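Glutathione synthetase-like effector 30 (Gpa-GSS30-apo) (Globodera pallida, PDB 5OET) is a glutathione synthetase-like effector of a plant-parasitic nematode, from the family of ATP-dependent ligases that join glycine to gamma-glutamylcysteine, and may share this activity. Local coordinates at residues 100-103 / 104-107; 375-378 / 379-383; 194-197 / 198-202. All blocks are in the same frame, centred on the assembly; numbering follows the deposited sequence.

Contact 1. Residues 100-103 / 104-107; sequences LFQQ and AVDV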
ATOM      1  N   LEU A 100      15.229  28.190  -0.881  1.00 52.84           N
ATOM      2  CA  LEU A 100      14.909  27.870  -2.281  1.00 50.52           C
ATOM      3  C   LEU A 100      13.617  27.045  -2.418  1.00 48.56           C
ATOM      4  O   LEU A 100      12.844  27.229  -3.354  1.00 47.67           O
ATOM      5  CB  LEU A 100      16.081  27.144  -2.958  1.00 49.04           C
ATOM      6  CG  LEU A 100      17.467  27.794  -2.867  1.00 50.06           C
ATOM      7  CD1 LEU A 100      18.413  27.081  -3.819  1.00 49.81           C
ATOM      8  CD2 LEU A 100      17.452  29.288  -3.123  1.00 51.32           C
ATOM      9  N   PHE A 101      13.397  26.128  -1.488  1.00 48.17           N
ATOM     10  CA  PHE A 101      12.157  25.383  -1.438  1.00 46.90           C
ATOM     11  C   PHE A 101      10.993  26.326  -1.219  1.00 47.64           C
ATOM     12  O   PHE A 101       9.976  26.207  -1.882  1.00 48.54           O
ATOM     13  CB  PHE A 101      12.197  24.344  -0.320  1.00 46.07           C
ATOM     14  CG  PHE A 101      10.905  23.618  -0.125  1.00 45.24           C
ATOM     15  CD1 PHE A 101      10.642  22.449  -0.824  1.00 44.17           C
ATOM     16  CD2 PHE A 101       9.935  24.101   0.764  1.00 46.14           C
ATOM     17  CE1 PHE A 101       9.447  21.760  -0.637  1.00 43.48           C
ATOM     18  CE2 PHE A 101       8.735  23.417   0.945  1.00 45.43           C
ATOM     19  CZ  PHE A 101       8.496  22.243   0.242  1.00 43.73           C
ATOM     20  N   GLN A 102      11.132  27.249  -0.284  1.00 49.41           N
ATOM     21  CA  GLN A 102      10.092  28.235  -0.058  1.00 51.09           C
ATOM     22  C   GLN A 102       9.925  29.129  -1.297  1.00 50.99           C
ATOM     23  O   GLN A 102       8.820  29.442  -1.685  1.00 51.53           O
ATOM     24  CB  GLN A 102      10.373  29.049   1.219  1.00 54.42           C
ATOM     25  CG  GLN A 102       9.147  29.654   1.892  1.00 56.95           C
ATOM     26  CD  GLN A 102       8.006  28.653   2.070  1.00 58.72           C
ATOM     27  OE1 GLN A 102       6.845  28.975   1.784  1.00 61.91           O
ATOM     28  NE2 GLN A 102       8.333  27.418   2.492  1.00 57.45           N
ATOM     29  N   GLN A 103      11.021  29.492  -1.943  1.00 51.29           N
ATOM     30  CA  GLN A 103      10.976  30.260  -3.178  1.00 51.07           C
ATOM     31  C   GLN A 103      10.201  29.510  -4.276  1.00 51.23           C
ATOM     32  O   GLN A 103       9.417  30.140  -5.016  1.00 53.42           O
ATOM     33  CB  GLN A 103      12.399  30.590  -3.647  1.00 51.63           C
ATOM     34  CG  GLN A 103      12.513  31.690  -4.678  1.00 52.62           C
ATOM     35  CD  GLN A 103      13.899  31.780  -5.295  1.00 53.24           C
ATOM     36  OE1 GLN A 103      14.907  31.376  -4.692  1.00 54.39           O
ATOM     37  NE2 GLN A 103      13.961  32.331  -6.509  1.00 52.85           N
ATOM     38  N   ALA A 104      10.396  28.195  -4.387  1.00 49.29           N
ATOM     39  CA  ALA A 104       9.657  27.392  -5.375  1.00 49.65           C
ATOM     40  C   ALA A 104       8.159  27.226  -5.047  1.00 49.82           C
ATOM     41  O   ALA A 104       7.291  27.318  -5.922  1.00 51.07           O
ATOM     42  CB  ALA A 104      10.290  26.022  -5.520  1.00 49.05           C
ATOM     43  N   VAL A 105       7.872  26.941  -3.786  1.00 50.10           N
ATOM     44  CA  VAL A 105       6.504  26.844  -3.311  1.00 49.13           C
ATOM     45  C   VAL A 105       5.771  28.160  -3.514  1.00 50.42           C
ATOM     46  O   VAL A 105       4.656  28.140  -3.979  1.00 50.07           O
ATOM     47  CB  VAL A 105       6.457  26.417  -1.830  1.00 49.02           C
ATOM     48  CG1 VAL A 105       5.093  26.688  -1.201  1.00 49.15           C
ATOM     49  CG2 VAL A 105       6.829  24.945  -1.720  1.00 47.82           C
ATOM     50  N   ASP A 106       6.405  29.283  -3.179  1.00 53.61           N
ATOM     51  CA  ASP A 106       5.758  30.598  -3.236  1.00 57.11           C
ATOM     52  C   ASP A 106       5.405  31.079  -4.649  1.00 55.82           C
ATOM     53  O   ASP A 106       4.446  31.827  -4.815  1.00 57.02           O
ATOM     54  CB  ASP A 106       6.633  31.676  -2.556  1.00 62.44           C
ATOM     55  CG  ASP A 106       6.688  31.539  -1.026  1.00 66.28           C
ATOM     56  OD1 ASP A 106       5.719  30.994  -0.428  1.00 70.10           O
ATOM     57  OD2 ASP A 106       7.714  31.971  -0.423  1.00 68.28           O
ATOM     58  N   VAL A 107       6.180  30.669  -5.651  1.00 53.73           N
ATOM     59  CA  VAL A 107       5.997  31.171  -7.015  1.00 52.56           C
ATOM     60  C   VAL A 107       4.960  30.355  -7.814  1.00 51.90           C
ATOM     61  O   VAL A 107       4.564  30.749  -8.927  1.00 50.67           O
ATOM     62  CB  VAL A 107       7.357  31.276  -7.752  1.00 52.17           C
ATOM     63  CG1 VAL A 107       7.861  29.920  -8.242  1.00 50.55           C
ATOM     64  CG2 VAL A 107       7.275  32.277  -8.886  1.00 52.37           C
TER
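The backbone N of Ala104 donates to the O of Leu100 at 2.8 Å. The same step recurs one residue on, from Val105 N to Phe101 O at 2.9 Å, and again from Asp106 N to Gln102 O at 2.8 Å. The fourth bond, Val107 N to Gln103 O, is weak at 3.3 Å.

On one side of this turn Phe101 meets Val105. The Phe101 ring presents a face, and the CG2 branch of Val105 sits over it, offset toward the rim. This is a CH-pi contact, with CG2 at 3.9 Å from the centroid of the Phe101 ring. CE2 is the ring atom nearest that methyl. Phe101 sends CG anti to its own N (chi1 175°), and Val105 holds CG2 beside its N, which brings the methyl back over the ring one turn earlier. The Phe101 ring also packs edge-to-face with the ring of His498.

Gln102 and Asp106 lie on an exposed part of the helix. The CG of Gln102, anti to the backbone N (chi1 -155°), lies 3.6 Å from Asp106 OD2. Ala104 has only a methyl group and lies close to the sheet, touching Leu475 and Ile477 of strand 469-484 and Leu181 of strand 179-188. Val105 also reaches Ile477. Leu100 rests on Ala171 and Tyr179. The result is an amphipathic alpha-helix of regular i to i+4 bonding, packed through its apolar side on the large mixed beta-sheet of the glutathione synthetase fold.

Contact 2. Residues 375-378 / 379-383; sequences EAIR and KVQTK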
ATOM      1  N   GLU A 375       8.143  39.322 -11.258  1.00 63.54           N
ATOM      2  CA  GLU A 375       9.563  39.374 -10.846  1.00 63.95           C
ATOM      3  C   GLU A 375      10.010  38.072 -10.185  1.00 60.04           C
ATOM      4  O   GLU A 375      11.092  37.566 -10.471  1.00 59.05           O
ATOM      5  CB  GLU A 375       9.833  40.564  -9.926  1.00 67.86           C
ATOM      6  CG  GLU A 375       9.615  41.908 -10.613  1.00 71.70           C
ATOM      7  CD  GLU A 375      10.164  43.103  -9.833  1.00 78.07           C
ATOM      8  OE1 GLU A 375      10.465  42.953  -8.619  1.00 82.28           O
ATOM      9  OE2 GLU A 375      10.297  44.209 -10.437  1.00 81.34           O
ATOM     10  N   ALA A 376       9.157  37.543  -9.315  1.00 57.04           N
ATOM     11  CA  ALA A 376       9.305  36.191  -8.755  1.00 54.06           C
ATOM     12  C   ALA A 376       9.567  35.153  -9.820  1.00 51.83           C
ATOM     13  O   ALA A 376      10.459  34.325  -9.654  1.00 51.55           O
ATOM     14  CB  ALA A 376       8.070  35.797  -7.960  1.00 52.81           C
ATOM     15  N   ILE A 377       8.783  35.192 -10.897  1.00 51.20           N
ATOM     16  CA  ILE A 377       8.992  34.322 -12.064  1.00 50.64           C
ATOM     17  C   ILE A 377      10.328  34.594 -12.768  1.00 51.88           C
ATOM     18  O   ILE A 377      11.010  33.648 -13.132  1.00 51.78           O
ATOM     19  CB  ILE A 377       7.844  34.435 -13.091  1.00 50.54           C
ATOM     20  CG1 ILE A 377       6.575  33.825 -12.510  1.00 50.50           C
ATOM     21  CG2 ILE A 377       8.181  33.705 -14.387  1.00 49.99           C
ATOM     22  CD1 ILE A 377       5.347  34.012 -13.374  1.00 50.60           C
ATOM     23  N   ARG A 378      10.700  35.862 -12.965  1.00 53.08           N
ATOM     24  CA  ARG A 378      11.966  36.168 -13.618  1.00 53.86           C
ATOM     25  C   ARG A 378      13.150  35.617 -12.851  1.00 53.80           C
ATOM     26  O   ARG A 378      14.087  35.148 -13.477  1.00 53.78           O
ATOM     27  CB  ARG A 378      12.144  37.664 -13.863  1.00 55.86           C
ATOM     28  CG  ARG A 378      11.177  38.273 -14.873  1.00 56.88           C
ATOM     29  CD  ARG A 378      11.367  37.714 -16.263  1.00 56.78           C
ATOM     30  NE  ARG A 378      10.643  38.437 -17.300  1.00 57.14           N
ATOM     31  CZ  ARG A 378      10.618  38.082 -18.587  1.00 57.09           C
ATOM     32  NH1 ARG A 378      11.275  37.005 -19.011  1.00 56.44           N
ATOM     33  NH2 ARG A 378       9.935  38.811 -19.471  1.00 57.64           N
ATOM     34  N   LYS A 379      13.112  35.665 -11.514  1.00 54.72           N
ATOM     35  CA  LYS A 379      14.204  35.121 -10.655  1.00 54.56           C
ATOM     36  C   LYS A 379      14.589  33.654 -10.948  1.00 53.03           C
ATOM     37  O   LYS A 379      15.768  33.304 -10.892  1.00 51.91           O
ATOM     38  CB  LYS A 379      13.851  35.242  -9.167  1.00 55.01           C
ATOM     39  CG  LYS A 379      14.484  36.391  -8.409  1.00 57.91           C
ATOM     40  CD  LYS A 379      13.703  36.681  -7.114  1.00 59.35           C
ATOM     41  CE  LYS A 379      14.550  37.248  -5.964  1.00 61.89           C
ATOM     42  NZ  LYS A 379      15.086  38.628  -6.219  1.00 64.48           N
ATOM     43  N   VAL A 380      13.596  32.813 -11.256  1.00 52.44           N
ATOM     44  CA  VAL A 380      13.825  31.364 -11.502  1.00 51.74           C
ATOM     45  C   VAL A 380      14.050  30.964 -12.973  1.00 52.02           C
ATOM     46  O   VAL A 380      14.367  29.805 -13.241  1.00 50.42           O
ATOM     47  CB  VAL A 380      12.679  30.482 -10.916  1.00 50.30           C
ATOM     48  CG1 VAL A 380      12.362  30.889  -9.479  1.00 50.40           C
ATOM     49  CG2 VAL A 380      11.415  30.561 -11.765  1.00 49.43           C
ATOM     50  N   GLN A 381      13.880  31.896 -13.912  1.00 54.20           N
ATOM     51  CA  GLN A 381      14.064  31.616 -15.348  1.00 55.46           C
ATOM     52  C   GLN A 381      15.529  31.445 -15.701  1.00 58.29           C
ATOM     53  O   GLN A 381      16.394  31.902 -14.970  1.00 61.04           O
ATOM     54  CB  GLN A 381      13.478  32.735 -16.214  1.00 55.53           C
ATOM     55  CG  GLN A 381      11.971  32.660 -16.406  1.00 54.17           C
ATOM     56  CD  GLN A 381      11.450  33.718 -17.364  1.00 54.93           C
ATOM     57  OE1 GLN A 381      12.004  34.803 -17.453  1.00 56.19           O
ATOM     58  NE2 GLN A 381      10.390  33.395 -18.097  1.00 54.85           N
ATOM     59  N   THR A 382      15.803  30.782 -16.822  1.00 61.26           N
ATOM     60  CA  THR A 382      17.159  30.672 -17.355  1.00 65.52           C
ATOM     61  C   THR A 382      17.129  31.194 -18.769  1.00 68.45           C
ATOM     62  O   THR A 382      16.503  30.583 -19.631  1.00 69.37           O
ATOM     63  CB  THR A 382      17.670  29.214 -17.367  1.00 65.90           C
ATOM     64  OG1 THR A 382      17.371  28.583 -16.117  1.00 65.80           O
ATOM     65  CG2 THR A 382      19.178  29.172 -17.611  1.00 67.32           C
ATOM     66  N   LYS A 383      17.805  32.314 -19.017  1.00 73.19           N
ATOM     67  CA  LYS A 383      17.762  32.952 -20.336  1.00 76.38           C
ATOM     68  C   LYS A 383      18.054  31.884 -21.388  1.00 74.48           C
ATOM     69  O   LYS A 383      19.041  31.159 -21.269  1.00 76.85           O
ATOM     70  CB  LYS A 383      18.764  34.120 -20.474  1.00 82.48           C
ATOM     71  CG  LYS A 383      18.665  35.274 -19.461  1.00 86.68           C
ATOM     72  CD  LYS A 383      17.313  35.993 -19.473  1.00 88.54           C
ATOM     73  CE  LYS A 383      16.785  36.307 -18.069  1.00 89.12           C
ATOM     74  NZ  LYS A 383      15.326  36.635 -18.106  1.00 88.27           N
TER
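Arg378 reaches forward to Gln381 across the last turn of helix 373-380. Its CB lies beside the following backbone N. CG stands anti to the carbonyl carbon, and the chain then bends at chi2 (-64°), which turns the rest of it toward Gln381. CD comes to 3.2 Å from Gln381 OE1. NE is hydrogen-bonded elsewhere in the structure and takes no part in the bond to the amide. NH1 does: it donates to Gln381 OE1 at 2.8 Å with an N-H...O angle of 148°. The donor lies in the carbonyl plane, on a lone pair of OE1. The oxygen stands at the edge of the guanidinium, somewhat tilted from its plane, and the planes of the two groups are 66° apart. NH2, the other tip, forms a salt bridge with Glu362 and a hydrogen bond with Lys357 O.

The amide of Gln381 is held at both ends, since its NE2 donates to Phe355 O. Its backbone N also closes the turn. It bonds to Arg378 O at 3.3 Å, and weakly to Ile377 O at 3.5 Å. Earlier in the helix Lys379 N donates to Glu375 O at 3.0 Å. Past the turn, Lys383 returns its NZ to 4.2 Å from Arg378 NH1, obliquely to the guanidinium.

With OE1 and NE2 both engaged, the amide is fixed in rotation. The carboxylate of Glu362 probably offsets the positive charge that Arg378 and Lys383 bring together here.

Contact 3. Residues 194-197 / 198-202; sequences FGTT and PRFSR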
ATOM      1  N   PHE A 194       1.106  12.135  -8.514  1.00 54.63           N
ATOM      2  CA  PHE A 194       0.050  12.582  -7.599  1.00 52.71           C
ATOM      3  C   PHE A 194      -0.112  11.670  -6.352  1.00 51.83           C
ATOM      4  O   PHE A 194      -0.209  12.159  -5.204  1.00 49.51           O
ATOM      5  CB  PHE A 194      -1.295  12.651  -8.313  1.00 51.61           C
ATOM      6  CG  PHE A 194      -1.443  13.813  -9.241  1.00 51.05           C
ATOM      7  CD1 PHE A 194      -1.278  15.111  -8.790  1.00 51.87           C
ATOM      8  CD2 PHE A 194      -1.823  13.616 -10.546  1.00 51.74           C
ATOM      9  CE1 PHE A 194      -1.441  16.188  -9.640  1.00 51.06           C
ATOM     10  CE2 PHE A 194      -1.991  14.693 -11.400  1.00 53.65           C
ATOM     11  CZ  PHE A 194      -1.794  15.980 -10.945  1.00 52.90           C
ATOM     12  N   GLY A 195      -0.161  10.358  -6.596  1.00 49.75           N
ATOM     13  CA  GLY A 195      -0.397   9.361  -5.550  1.00 48.72           C
ATOM     14  C   GLY A 195       0.874   8.933  -4.833  1.00 48.41           C
ATOM     15  O   GLY A 195       0.855   8.703  -3.617  1.00 50.91           O
ATOM     16  N   THR A 196       1.983   8.856  -5.572  1.00 46.80           N
ATOM     17  CA  THR A 196       3.264   8.440  -4.988  1.00 47.65           C
ATOM     18  C   THR A 196       3.857   9.462  -4.000  1.00 47.84           C
ATOM     19  O   THR A 196       4.569   9.074  -3.058  1.00 50.89           O
ATOM     20  CB  THR A 196       4.355   8.122  -6.046  1.00 46.48           C
ATOM     21  OG1 THR A 196       4.773   9.318  -6.709  1.00 45.29           O
ATOM     22  CG2 THR A 196       3.861   7.101  -7.075  1.00 47.51           C
ATOM     23  N   THR A 197       3.587  10.746  -4.221  1.00 44.37           N
ATOM     24  CA  THR A 197       4.239  11.808  -3.462  1.00 42.94           C
ATOM     25  C   THR A 197       3.956  11.830  -1.975  1.00 41.30           C
ATOM     26  O   THR A 197       4.883  11.845  -1.190  1.00 43.07           O
ATOM     27  CB  THR A 197       3.917  13.166  -4.071  1.00 45.59           C
ATOM     28  OG1 THR A 197       4.426  13.177  -5.408  1.00 45.70           O
ATOM     29  CG2 THR A 197       4.578  14.307  -3.295  1.00 47.14           C
ATOM     30  N   PRO A 198       2.684  11.854  -1.566  1.00 40.19           N
ATOM     31  CA  PRO A 198       2.420  11.853  -0.106  1.00 39.84           C
ATOM     32  C   PRO A 198       2.937  10.609   0.630  1.00 38.71           C
ATOM     33  O   PRO A 198       3.187  10.667   1.834  1.00 38.25           O
ATOM     34  CB  PRO A 198       0.884  11.888  -0.040  1.00 39.12           C
ATOM     35  CG  PRO A 198       0.470  11.234  -1.315  1.00 38.87           C
ATOM     36  CD  PRO A 198       1.432  11.753  -2.331  1.00 39.22           C
ATOM     37  N   ARG A 199       3.060   9.498  -0.089  1.00 38.60           N
ATOM     38  CA  ARG A 199       3.548   8.253   0.474  1.00 40.23           C
ATOM     39  C   ARG A 199       5.065   8.226   0.672  1.00 37.96           C
ATOM     40  O   ARG A 199       5.527   7.703   1.679  1.00 35.70           O
ATOM     41  CB  ARG A 199       3.106   7.069  -0.383  1.00 42.71           C
ATOM     42  CG  ARG A 199       1.627   6.765  -0.263  1.00 44.70           C
ATOM     43  CD  ARG A 199       1.116   6.036  -1.497  1.00 47.17           C
ATOM     44  NE  ARG A 199      -0.234   5.583  -1.211  1.00 50.70           N
ATOM     45  CZ  ARG A 199      -1.343   6.308  -1.366  1.00 54.24           C
ATOM     46  NH1 ARG A 199      -1.314   7.557  -1.871  1.00 55.31           N
ATOM     47  NH2 ARG A 199      -2.509   5.766  -1.017  1.00 55.28           N
ATOM     48  N   PHE A 200       5.828   8.756  -0.278  1.00 37.13           N
ATOM     49  CA  PHE A 200       7.279   8.875  -0.098  1.00 37.83           C
ATOM     50  C   PHE A 200       7.582   9.838   1.030  1.00 38.05           C
ATOM     51  O   PHE A 200       8.482   9.606   1.845  1.00 40.85           O
ATOM     52  CB  PHE A 200       8.003   9.302  -1.389  1.00 37.98           C
ATOM     53  CG  PHE A 200       8.260   8.164  -2.318  1.00 38.79           C
ATOM     54  CD1 PHE A 200       9.065   7.108  -1.912  1.00 39.02           C
ATOM     55  CD2 PHE A 200       7.668   8.111  -3.590  1.00 39.20           C
ATOM     56  CE1 PHE A 200       9.288   6.022  -2.746  1.00 38.63           C
ATOM     57  CE2 PHE A 200       7.890   7.017  -4.422  1.00 38.48           C
ATOM     58  CZ  PHE A 200       8.700   5.970  -3.992  1.00 38.53           C
ATOM     59  N   SER A 201       6.819  10.911   1.077  1.00 38.41           N
ATOM     60  CA  SER A 201       6.898  11.895   2.146  1.00 40.40           C
ATOM     61  C   SER A 201       6.763  11.190   3.495  1.00 40.45           C
ATOM     62  O   SER A 201       7.608  11.362   4.358  1.00 41.28           O
ATOM     63  CB  SER A 201       5.810  12.956   1.934  1.00 41.01           C
ATOM     64  OG  SER A 201       5.907  14.031   2.822  1.00 41.83           O
ATOM     65  N   ARG A 202       5.740  10.354   3.642  1.00 41.70           N
ATOM     66  CA  ARG A 202       5.551   9.551   4.865  1.00 44.21           C
ATOM     67  C   ARG A 202       6.661   8.521   5.096  1.00 42.48           C
ATOM     68  O   ARG A 202       7.053   8.283   6.249  1.00 43.14           O
ATOM     69  CB  ARG A 202       4.172   8.839   4.888  1.00 46.72           C
ATOM     70  CG  ARG A 202       2.995   9.774   5.211  1.00 49.58           C
ATOM     71  CD  ARG A 202       1.712   9.033   5.589  1.00 52.62           C
ATOM     72  NE  ARG A 202       1.248   8.181   4.478  1.00 55.44           N
ATOM     73  CZ  ARG A 202       0.882   6.898   4.556  1.00 56.30           C
ATOM     74  NH1 ARG A 202       0.844   6.244   5.738  1.00 55.35           N
ATOM     75  NH2 ARG A 202       0.506   6.263   3.427  1.00 55.30           N
TER
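Gly195 O receives the NH1 of Arg199 at 3.0 Å, at the start of helix 196-210. This is the first turn of a helix with a proline in it, within the glutathione synthetase fold. Pro198 has no N-H to give, so it cannot make the helical bond back to Phe194 O. Its ring carbon CD lies there instead, 3.3 Å from Phe194 O.

Arg199 supplies a side-chain donor to the next carbonyl. Its chain runs extended from CG to NE, passing CD alongside Gly195 O at 3.4 Å, and the torsion at its end (chi4 85°) turns the guanidinium back so that NH1 points at the oxygen. The N-H...O angle is 151°. The donor is tilted 25° from the carbonyl plane, and the oxygen stands at the guanidinium edge. NH1 has a second partner in Asp226, a long and weak ion pair, and NE makes a weak bond to Asn61 O.

The following carbonyls take backbone donors. Thr196 O takes Phe200 N at 3.1 Å and, weakly, Arg199 N at 3.4 Å. Thr197 O takes Ser201 N at 3.1 Å, and Arg202 N closes the next turn onto Pro198 O. The hydroxyl of Thr197 is used too: OG1 turns back beside its own N and bonds to Ser193 O, just before the segment.

Aromatic rings complete the surroundings. The Phe194 ring packs against Phe478 and against helix 225-240. The Phe200 ring meets Tyr519 with nearly parallel planes. On the helix itself, Phe200 brings its CE2 to 4.0 Å from Thr196 CB.

How the contacts relate
Along the chain the order is contact 1, contact 3, contact 2, and all three belong to the glutathione synthetase-like part of the chain. Contact 1 lies on helix 98-119 and contact 3 on helix 196-210. Their centres are 19 Å apart, with nearest atoms about 9 Å apart. Both helices border the large mixed sheet. Contact 1 meets Ile477 and contact 3 meets the adjacent Phe478, consistent with helices on opposite faces of that sheet. Contact 2, at the end of helix 373-380, centres 12 Å from contact 1 and touches it: Val107 packs on Ala376, and Gln103 on Val380. Through Val380, helix 373-380 also meets strand 179-188 of the same sheet, so these two helices share one side.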